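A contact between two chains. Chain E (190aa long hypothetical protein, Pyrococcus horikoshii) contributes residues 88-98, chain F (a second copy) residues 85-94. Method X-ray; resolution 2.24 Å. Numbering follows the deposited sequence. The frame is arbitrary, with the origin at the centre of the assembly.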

# COMPACT_ATOMS: atom_id res chain seq x y z
N GLN E 88 7.22 10.65 14.07
CA GLN E 88 6.95 11.37 15.30
C GLN E 88 8.16 11.38 16.24
O GLN E 88 8.47 12.39 16.87
CB GLN E 88 5.76 10.74 16.03
CG GLN E 88 5.58 11.24 17.44
CD GLN E 88 4.99 10.19 18.36
OE1 GLN E 88 5.39 9.03 18.32
NE2 GLN E 88 4.05 10.60 19.21
N LYS E 89 8.84 10.25 16.36
CA LYS E 89 9.98 10.20 17.26
C LYS E 89 11.22 10.88 16.67
O LYS E 89 12.10 11.32 17.40
CB LYS E 89 10.23 8.75 17.71
CG LYS E 89 9.24 8.35 18.83
CD LYS E 89 9.21 6.87 19.22
CE LYS E 89 8.14 6.08 18.46
NZ LYS E 89 6.74 6.56 18.72
N LEU E 90 11.27 11.01 15.35
CA LEU E 90 12.38 11.69 14.71
C LEU E 90 12.25 13.18 15.03
O LEU E 90 13.24 13.85 15.31
CB LEU E 90 12.35 11.52 13.20
CG LEU E 90 13.41 12.30 12.43
CD1 LEU E 90 14.82 11.95 12.93
CD2 LEU E 90 13.28 11.98 10.96
N LEU E 91 11.02 13.68 15.00
CA LEU E 91 10.77 15.09 15.27
C LEU E 91 11.02 15.44 16.74
O LEU E 91 11.58 16.49 17.04
CB LEU E 91 9.33 15.45 14.87
CG LEU E 91 8.93 15.26 13.41
CD1 LEU E 91 7.47 15.70 13.24
CD2 LEU E 91 9.83 16.07 12.50
N ILE E 92 10.60 14.56 17.66
CA ILE E 92 10.83 14.81 19.09
C ILE E 92 12.34 14.80 19.32
O ILE E 92 12.86 15.58 20.11
CB ILE E 92 10.14 13.73 19.99
CG1 ILE E 92 8.66 14.07 20.16
CG2 ILE E 92 10.74 13.72 21.39
CD1 ILE E 92 8.03 14.46 18.89
N ALA E 93 13.03 13.92 18.61
CA ALA E 93 14.48 13.84 18.73
C ALA E 93 15.09 15.16 18.26
O ALA E 93 16.02 15.67 18.89
CB ALA E 93 15.03 12.68 17.92
N ARG E 94 14.59 15.72 17.16
CA ARG E 94 15.14 16.98 16.67
C ARG E 94 14.89 18.10 17.68
O ARG E 94 15.77 18.94 17.89
CB ARG E 94 14.52 17.36 15.33
CG ARG E 94 14.98 18.74 14.82
CD ARG E 94 16.41 18.73 14.28
NE ARG E 94 16.86 20.06 13.86
CZ ARG E 94 17.39 20.98 14.68
NH1 ARG E 94 17.54 20.71 15.97
NH2 ARG E 94 17.76 22.16 14.22
N LEU E 95 13.71 18.12 18.29
CA LEU E 95 13.38 19.12 19.31
C LEU E 95 14.35 19.00 20.48
O LEU E 95 14.71 19.99 21.11
CB LEU E 95 11.96 18.93 19.83
CG LEU E 95 10.82 19.29 18.87
CD1 LEU E 95 9.50 19.11 19.60
CD2 LEU E 95 10.97 20.74 18.37
N VAL E 96 14.77 17.77 20.78
CA VAL E 96 15.69 17.55 21.88
C VAL E 96 17.05 18.15 21.54
O VAL E 96 17.64 18.87 22.34
CB VAL E 96 15.82 16.03 22.19
CG1 VAL E 96 16.98 15.76 23.13
CG2 VAL E 96 14.51 15.53 22.82
N GLU E 97 17.53 17.87 20.33
CA GLU E 97 18.80 18.42 19.85
C GLU E 97 18.76 19.95 19.92
O GLU E 97 19.73 20.59 20.30
CB GLU E 97 19.03 18.00 18.40
CG GLU E 97 19.48 16.57 18.19
CD GLU E 97 19.23 16.08 16.77
OE1 GLU E 97 19.20 16.92 15.85
OE2 GLU E 97 19.06 14.86 16.57
N LEU E 98 17.61 20.50 19.56
CA LEU E 98 17.42 21.94 19.55
C LEU E 98 17.50 22.59 20.94
O LEU E 98 17.97 23.72 21.08
CB LEU E 98 16.07 22.28 18.91
CG LEU E 98 15.73 23.77 18.87
CD1 LEU E 98 16.81 24.50 18.08
CD2 LEU E 98 14.36 23.99 18.23
N SER F 85 13.65 6.27 4.95
CA SER F 85 14.27 7.54 5.26
C SER F 85 14.03 7.98 6.72
O SER F 85 14.99 8.24 7.46
CB SER F 85 13.75 8.61 4.30
OG SER F 85 14.35 9.87 4.53
N SER F 86 12.76 8.03 7.13
CA SER F 86 12.39 8.44 8.49
C SER F 86 13.07 7.63 9.57
O SER F 86 13.67 8.16 10.50
CB SER F 86 10.87 8.31 8.69
OG SER F 86 10.16 9.22 7.87
N LEU F 87 12.93 6.33 9.45
CA LEU F 87 13.51 5.43 10.42
C LEU F 87 15.02 5.61 10.52
O LEU F 87 15.57 5.71 11.63
CB LEU F 87 13.17 4.00 10.01
CG LEU F 87 13.27 2.95 11.10
CD1 LEU F 87 12.36 3.33 12.25
CD2 LEU F 87 12.89 1.61 10.53
N GLN F 88 15.68 5.68 9.37
CA GLN F 88 17.13 5.85 9.33
C GLN F 88 17.60 7.03 10.17
O GLN F 88 18.50 6.89 11.00
CB GLN F 88 17.60 6.03 7.88
CG GLN F 88 19.05 6.52 7.78
CD GLN F 88 19.38 7.16 6.43
OE1 GLN F 88 18.62 7.99 5.91
NE2 GLN F 88 20.54 6.79 5.88
N LYS F 89 16.99 8.20 9.97
CA LYS F 89 17.39 9.38 10.73
C LYS F 89 16.99 9.34 12.19
O LYS F 89 17.55 10.05 13.02
CB LYS F 89 16.89 10.63 10.01
CG LYS F 89 17.71 10.86 8.74
CD LYS F 89 17.29 12.06 7.92
CE LYS F 89 16.39 11.64 6.78
NZ LYS F 89 17.04 10.60 5.92
N LEU F 90 16.02 8.50 12.52
CA LEU F 90 15.61 8.38 13.90
C LEU F 90 16.71 7.56 14.60
O LEU F 90 17.08 7.85 15.74
CB LEU F 90 14.27 7.65 14.01
CG LEU F 90 13.95 7.17 15.43
CD1 LEU F 90 13.90 8.37 16.39
CD2 LEU F 90 12.63 6.41 15.43
N LEU F 91 17.20 6.54 13.92
CA LEU F 91 18.25 5.72 14.50
C LEU F 91 19.54 6.55 14.66
O LEU F 91 20.22 6.46 15.68
CB LEU F 91 18.52 4.49 13.62
CG LEU F 91 17.40 3.47 13.41
CD1 LEU F 91 17.89 2.35 12.50
CD2 LEU F 91 16.97 2.91 14.74
N ILE F 92 19.85 7.37 13.66
CA ILE F 92 21.05 8.20 13.73
C ILE F 92 20.93 9.19 14.88
O ILE F 92 21.93 9.53 15.53
CB ILE F 92 21.28 8.95 12.41
CG1 ILE F 92 21.86 7.99 11.38
CG2 ILE F 92 22.22 10.12 12.61
CD1 ILE F 92 21.28 8.19 10.00
N ALA F 93 19.71 9.64 15.14
CA ALA F 93 19.43 10.56 16.23
C ALA F 93 19.64 9.85 17.56
O ALA F 93 20.07 10.46 18.54
CB ALA F 93 18.00 11.08 16.13
N ARG F 94 19.35 8.55 17.59
CA ARG F 94 19.53 7.79 18.82
C ARG F 94 21.01 7.66 19.13
O ARG F 94 21.42 7.80 20.28
CB ARG F 94 18.91 6.39 18.69
CG ARG F 94 19.04 5.55 19.96
CD ARG F 94 18.25 6.18 21.09
NE ARG F 94 18.40 5.46 22.36
CZ ARG F 94 19.37 5.71 23.24
NH1 ARG F 94 20.27 6.66 22.99
NH2 ARG F 94 19.43 5.02 24.37

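Both stretches are helical throughout, and each helix extends beyond the stretch at both ends. Their N-to-C directions differ by 37°, and the axes approach to 8.8 Å. Matching residues are in register across the contact: the CA atoms of E:Leu90 and F:Leu90 lie 4.7 Å apart, those of E:Ala93 and F:Ala93 6.4 Å. No hydrogen bond crosses between the stretches. The contact is one of van der Waals packing and buries 298 Å² in total.

Along chain F, F:Ser85 does not touch the E stretch. Its OG accepts a hydrogen bond from F:Lys89 NZ at 3.1 Å, within its own helix. F:Ser86 offers its backbone: its O lies 3.9 Å from E:Leu90 CD2. That oxygen is already hydrogen-bonded to F:Leu90 N, 3.1 Å away, as part of the helix. F:Leu87 and F:Gln88 point away.

F:Lys89 keeps its charged end out of the contact. Its backbone O and CB lie against the leucine of the other chain, with E:Leu90 CD1 3.3 Å from F:Lys89 O and 3.8 Å from F:Lys89 CB. The amine hydrogen-bonds within its own helix and also elsewhere in the structure.

F:Leu90 repeats this arrangement in the other direction. Its CD1 sits 3.6 Å from E:Lys89 O and 3.9 Å from E:Lys89 CB. Each leucine thus lies against the backbone O and CB of the other chain's lysine. The two leucines also meet directly, with E:Leu90 CB 4.4 Å from F:Leu90 CB. E:Lys89 NZ hydrogen-bonds E:Gln88 OE1 at 2.8 Å, again within its own chain.

F:Leu91 points away, and F:Ile92 does not touch the E stretch. F:Ala93 points toward chain E. Its CB meets E:Ala93 CB at 3.8 Å, a close apolar pairing of two small methyl groups. E:Glu97 OE2 also approaches F:Ala93 CB, at 4.0 Å, but a methyl offers no hydrogen bond; that carboxylate oxygen is hydrogen-bonded elsewhere in the structure. F:Arg94 points away.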